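Local coordinates for F420-dependent methylenetetrahydromethanopterin dehydrogenase (PDB 3IQE), which catalyses the reversible, coenzyme F420-dependent reduction of methenyl-tetrahydromethanopterin to methylene-tetrahydromethanopterin, a step of methanogenesis from carbon dioxide, at the interface of chains A and B. Coordinates in Å, arbitrary orientation; residue numbers count along the deposited sequence, not the author numbering. Chains: chain A/B, F420-dependent methylenetetrahydromethanopterin dehydrogenase.

Contact 1: the interface of chains A and B. Residues chain A 134, 138-139; chain B 19, 23, 145, 149-150, 154.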
# COMPACT_ATOMS: atom_id res chain seq x y z
N PRO A 134 9.13 -16.25 20.20
CA PRO A 134 9.82 -16.76 19.01
C PRO A 134 9.32 -16.18 17.69
O PRO A 134 10.12 -15.90 16.79
CB PRO A 134 9.55 -18.26 19.11
CG PRO A 134 9.53 -18.52 20.57
CD PRO A 134 8.87 -17.32 21.17
N ALA A 138 11.33 -13.86 14.92
CA ALA A 138 11.53 -14.26 13.52
C ALA A 138 11.03 -13.20 12.54
O ALA A 138 11.63 -12.94 11.48
CB ALA A 138 10.90 -15.63 13.26
N ILE A 139 9.95 -12.54 12.92
CA ILE A 139 9.40 -11.43 12.17
C ILE A 139 10.39 -10.26 12.10
O ILE A 139 10.59 -9.66 11.05
CB ILE A 139 8.15 -10.93 12.81
CG1 ILE A 139 7.01 -11.93 12.61
CG2 ILE A 139 7.77 -9.56 12.21
CD1 ILE A 139 5.79 -11.57 13.45
N MET B 19 15.78 -21.31 11.36
CA MET B 19 15.32 -20.64 12.56
C MET B 19 15.08 -21.62 13.68
O MET B 19 14.83 -21.21 14.82
CB MET B 19 14.03 -19.88 12.30
CG MET B 19 14.22 -18.41 11.82
SD MET B 19 14.61 -17.26 13.16
CE MET B 19 13.41 -17.71 14.40
N LEU B 23 14.11 -20.52 17.68
CA LEU B 23 12.73 -20.47 18.10
C LEU B 23 12.57 -21.03 19.48
O LEU B 23 11.55 -20.81 20.11
CB LEU B 23 11.84 -21.28 17.17
CG LEU B 23 11.77 -20.79 15.72
CD1 LEU B 23 11.02 -21.77 14.83
CD2 LEU B 23 11.13 -19.41 15.67
N MET B 145 10.47 -16.29 5.60
CA MET B 145 10.53 -16.20 7.07
C MET B 145 9.32 -15.45 7.64
O MET B 145 8.73 -15.86 8.66
CB MET B 145 11.82 -15.50 7.51
CG MET B 145 12.17 -15.68 8.99
SD MET B 145 13.72 -14.87 9.42
CE MET B 145 14.84 -16.06 8.71
N ALA B 149 6.54 -17.19 10.07
CA ALA B 149 6.48 -16.60 11.40
C ALA B 149 5.09 -15.97 11.63
O ALA B 149 4.42 -16.29 12.60
CB ALA B 149 7.57 -15.52 11.52
N ALA B 150 4.63 -15.14 10.70
CA ALA B 150 3.42 -14.39 10.96
C ALA B 150 2.13 -15.20 10.81
O ALA B 150 1.10 -14.83 11.37
CB ALA B 150 3.37 -13.18 10.09
N PHE B 154 5.89 -21.20 12.77
CA PHE B 154 7.05 -21.34 13.67
C PHE B 154 6.55 -21.66 15.06
O PHE B 154 7.24 -22.30 15.87
CB PHE B 154 7.87 -20.05 13.66
CG PHE B 154 8.78 -19.94 12.46
CD1 PHE B 154 9.29 -18.72 12.05
CD2 PHE B 154 9.10 -21.07 11.72
CE1 PHE B 154 10.15 -18.64 10.95
CE2 PHE B 154 9.96 -21.02 10.62
CZ PHE B 154 10.51 -19.82 10.24
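The methyl group of A:Ala138 meets B:Met19, B:Phe154 and B:Ala149 at the apolar centre of this patch, part of a two-fold subunit interface of an MTD-family homohexamer. A:Ala138 lies in the first turns of helix 134-150. Its CB is 3.5 Å from CE, the terminal methyl of B:Met19, a tight carbon pair. The methionine chain bends at chi2 (-79°) and again at chi3, which turns this methyl toward chain A. B:Phe154, at the start of helix 153-169, reaches the same CB with one side of its ring. Its CD1 is 3.7 Å from A:Ala138 CB, and CE1 is only slightly farther. Across from the B:Met19 methyl comes B:Ala149, near the end of the partner copy of helix 134-150. Its CB is 3.8 Å from A:Ala138 CB. Two copies of one helix thus touch here through small methyl groups, which probably allows the helices to approach closely.

Next outward, A:Ile139 uses its longer branch. With CG1 anti to the carbonyl carbon (chi1 -72°), this branch points at B:Ala149, CG1 to CB 3.8 Å. At the opposite margin, A:Pro134 sets its ring against B:Leu23, with CB of the proline 4.0 Å from CD2 of the leucine.

Backbone oxygens form the rim. The thioether SD of B:Met145 comes to 3.5 Å from the carbonyl O of A:Ala138. The carbonyl O of B:Leu23 faces the A:Pro134 ring, 3.4 Å from its CB.

Contact 2: the interface of chains A and B. Residues chain A 129, 132; chain B 27, 29, 265-268, 273.
A:Arg129 and A:Leu132, in the loop that runs into helix 134-150, meet an Arg-Asp pair of chain B, B:Arg27 and B:Asp29. The loop stretch B:Pro265 to B:Pro268 flanks them. A:Arg129 makes a salt bridge across the contact. Its guanidinium NH1 donates to the carboxylate OD2 of B:Asp29 at 2.9 Å. The donor comes from the anti side of OD2, 33° out of the carboxylate plane. On the syn side, OD2 takes a salt bridge within chain B, from B:Arg27 NH1 at 3.1 Å. One oxygen therefore joins two arginines, and its negative charge probably eases the approach of the two positive groups. Their guanidinium planes stand 83° apart. CA of A:Arg129 lies over one face of the B:Arg27 guanidinium, toward its rim.

B:Arg27 also links three chain segments. Its NH2 donates to the carbonyl O of A:Leu132 at 2.7 Å, nearly along the C=O axis, though bent at the hydrogen (123°). Its NH1 donates to the backbone O of B:His266 at 2.7 Å. The bend at chi3 lets the guanidinium reach these partners. With a leucine in its place, both carbonyls would lose these donors, and B:Asp29 would probably be less firmly held for A:Arg129.

Carbons frame A:Arg129. B:Pro268 CD lies over one guanidinium face, toward its rim, 3.9 Å from CZ. B:Leu273 CD1 is 4.1 Å from its CD. The site ties a loop of one subunit to loops of the other and is likely to steady this interface.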
# COMPACT_ATOMS: atom_id res chain seq x y z
N ARG A 129 10.83 -9.93 27.69
CA ARG A 129 9.99 -11.10 27.73
C ARG A 129 8.52 -10.75 27.39
O ARG A 129 7.82 -11.53 26.72
CB ARG A 129 10.09 -11.79 29.10
CG ARG A 129 9.32 -13.09 29.19
CD ARG A 129 9.60 -13.85 30.48
NE ARG A 129 11.03 -14.10 30.59
CZ ARG A 129 11.79 -13.66 31.58
NH1 ARG A 129 13.09 -13.93 31.56
NH2 ARG A 129 11.26 -12.98 32.60
N LEU A 132 8.96 -9.96 23.16
CA LEU A 132 9.72 -10.80 22.26
C LEU A 132 9.54 -12.30 22.52
O LEU A 132 10.18 -12.87 23.40
CB LEU A 132 11.20 -10.46 22.36
CG LEU A 132 11.91 -11.17 21.21
CD1 LEU A 132 11.67 -10.39 19.92
CD2 LEU A 132 13.34 -11.42 21.28
N ARG B 27 15.46 -15.28 23.69
CA ARG B 27 16.16 -14.20 24.43
C ARG B 27 17.41 -14.72 25.14
O ARG B 27 17.94 -14.04 26.02
CB ARG B 27 15.22 -13.56 25.45
CG ARG B 27 14.18 -12.65 24.81
CD ARG B 27 13.27 -12.00 25.89
NE ARG B 27 12.99 -13.04 26.88
CZ ARG B 27 12.13 -14.02 26.66
NH1 ARG B 27 11.98 -14.97 27.55
NH2 ARG B 27 11.45 -14.06 25.52
N ASP B 29 17.78 -16.73 27.35
CA ASP B 29 17.69 -16.71 28.82
C ASP B 29 17.22 -18.03 29.44
O ASP B 29 16.98 -18.11 30.65
CB ASP B 29 16.80 -15.54 29.27
CG ASP B 29 15.36 -15.65 28.78
OD1 ASP B 29 15.01 -16.55 27.98
OD2 ASP B 29 14.57 -14.82 29.20
N PRO B 265 6.22 -16.51 24.80
CA PRO B 265 7.60 -16.40 25.27
C PRO B 265 7.94 -17.48 26.25
O PRO B 265 7.07 -17.97 26.98
CB PRO B 265 7.63 -15.02 25.98
CG PRO B 265 6.27 -14.83 26.42
CD PRO B 265 5.38 -15.43 25.35
N HIS B 266 9.20 -17.91 26.24
CA HIS B 266 9.66 -18.90 27.20
C HIS B 266 10.04 -18.19 28.47
O HIS B 266 10.61 -17.11 28.40
CB HIS B 266 10.89 -19.61 26.67
CG HIS B 266 10.61 -20.51 25.52
ND1 HIS B 266 10.80 -20.11 24.21
CD2 HIS B 266 10.13 -21.77 25.47
CE1 HIS B 266 10.44 -21.10 23.41
NE2 HIS B 266 10.05 -22.12 24.15
N ALA B 267 9.70 -18.79 29.62
CA ALA B 267 10.24 -18.34 30.89
C ALA B 267 11.64 -18.94 31.02
O ALA B 267 11.97 -19.90 30.31
CB ALA B 267 9.37 -18.83 32.04
N PRO B 268 12.47 -18.38 31.92
CA PRO B 268 13.83 -18.91 32.11
C PRO B 268 13.88 -20.40 32.49
O PRO B 268 14.85 -21.08 32.15
CB PRO B 268 14.35 -18.08 33.28
CG PRO B 268 13.51 -16.82 33.28
CD PRO B 268 12.16 -17.29 32.85
N LEU B 273 4.83 -19.43 28.27
CA LEU B 273 3.86 -18.48 28.77
C LEU B 273 3.01 -18.01 27.62
O LEU B 273 3.38 -18.17 26.49
CB LEU B 273 4.61 -17.27 29.29
CG LEU B 273 5.63 -17.67 30.37
CD1 LEU B 273 6.55 -16.52 30.68
CD2 LEU B 273 4.95 -18.20 31.63

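Contact 1 and contact 2 are neighbours on one subunit interface, with the centres of their C-alpha atoms about 14 Å apart. On chain A they are joined directly: the loop of contact 2 leads into helix 134-150, which supplies contact 1. On chain B, the 3-10 helix 22-24 of contact 1 is followed closely by the loop of contact 2. An apolar helix patch thus continues into a charged, hydrogen-bonded one. The interface is two-fold symmetric, so each contact has a twin with the chains exchanged. The protein is a homohexamer built as a trimer of dimers, and the two contacts probably act together to hold this pair of subunits within it.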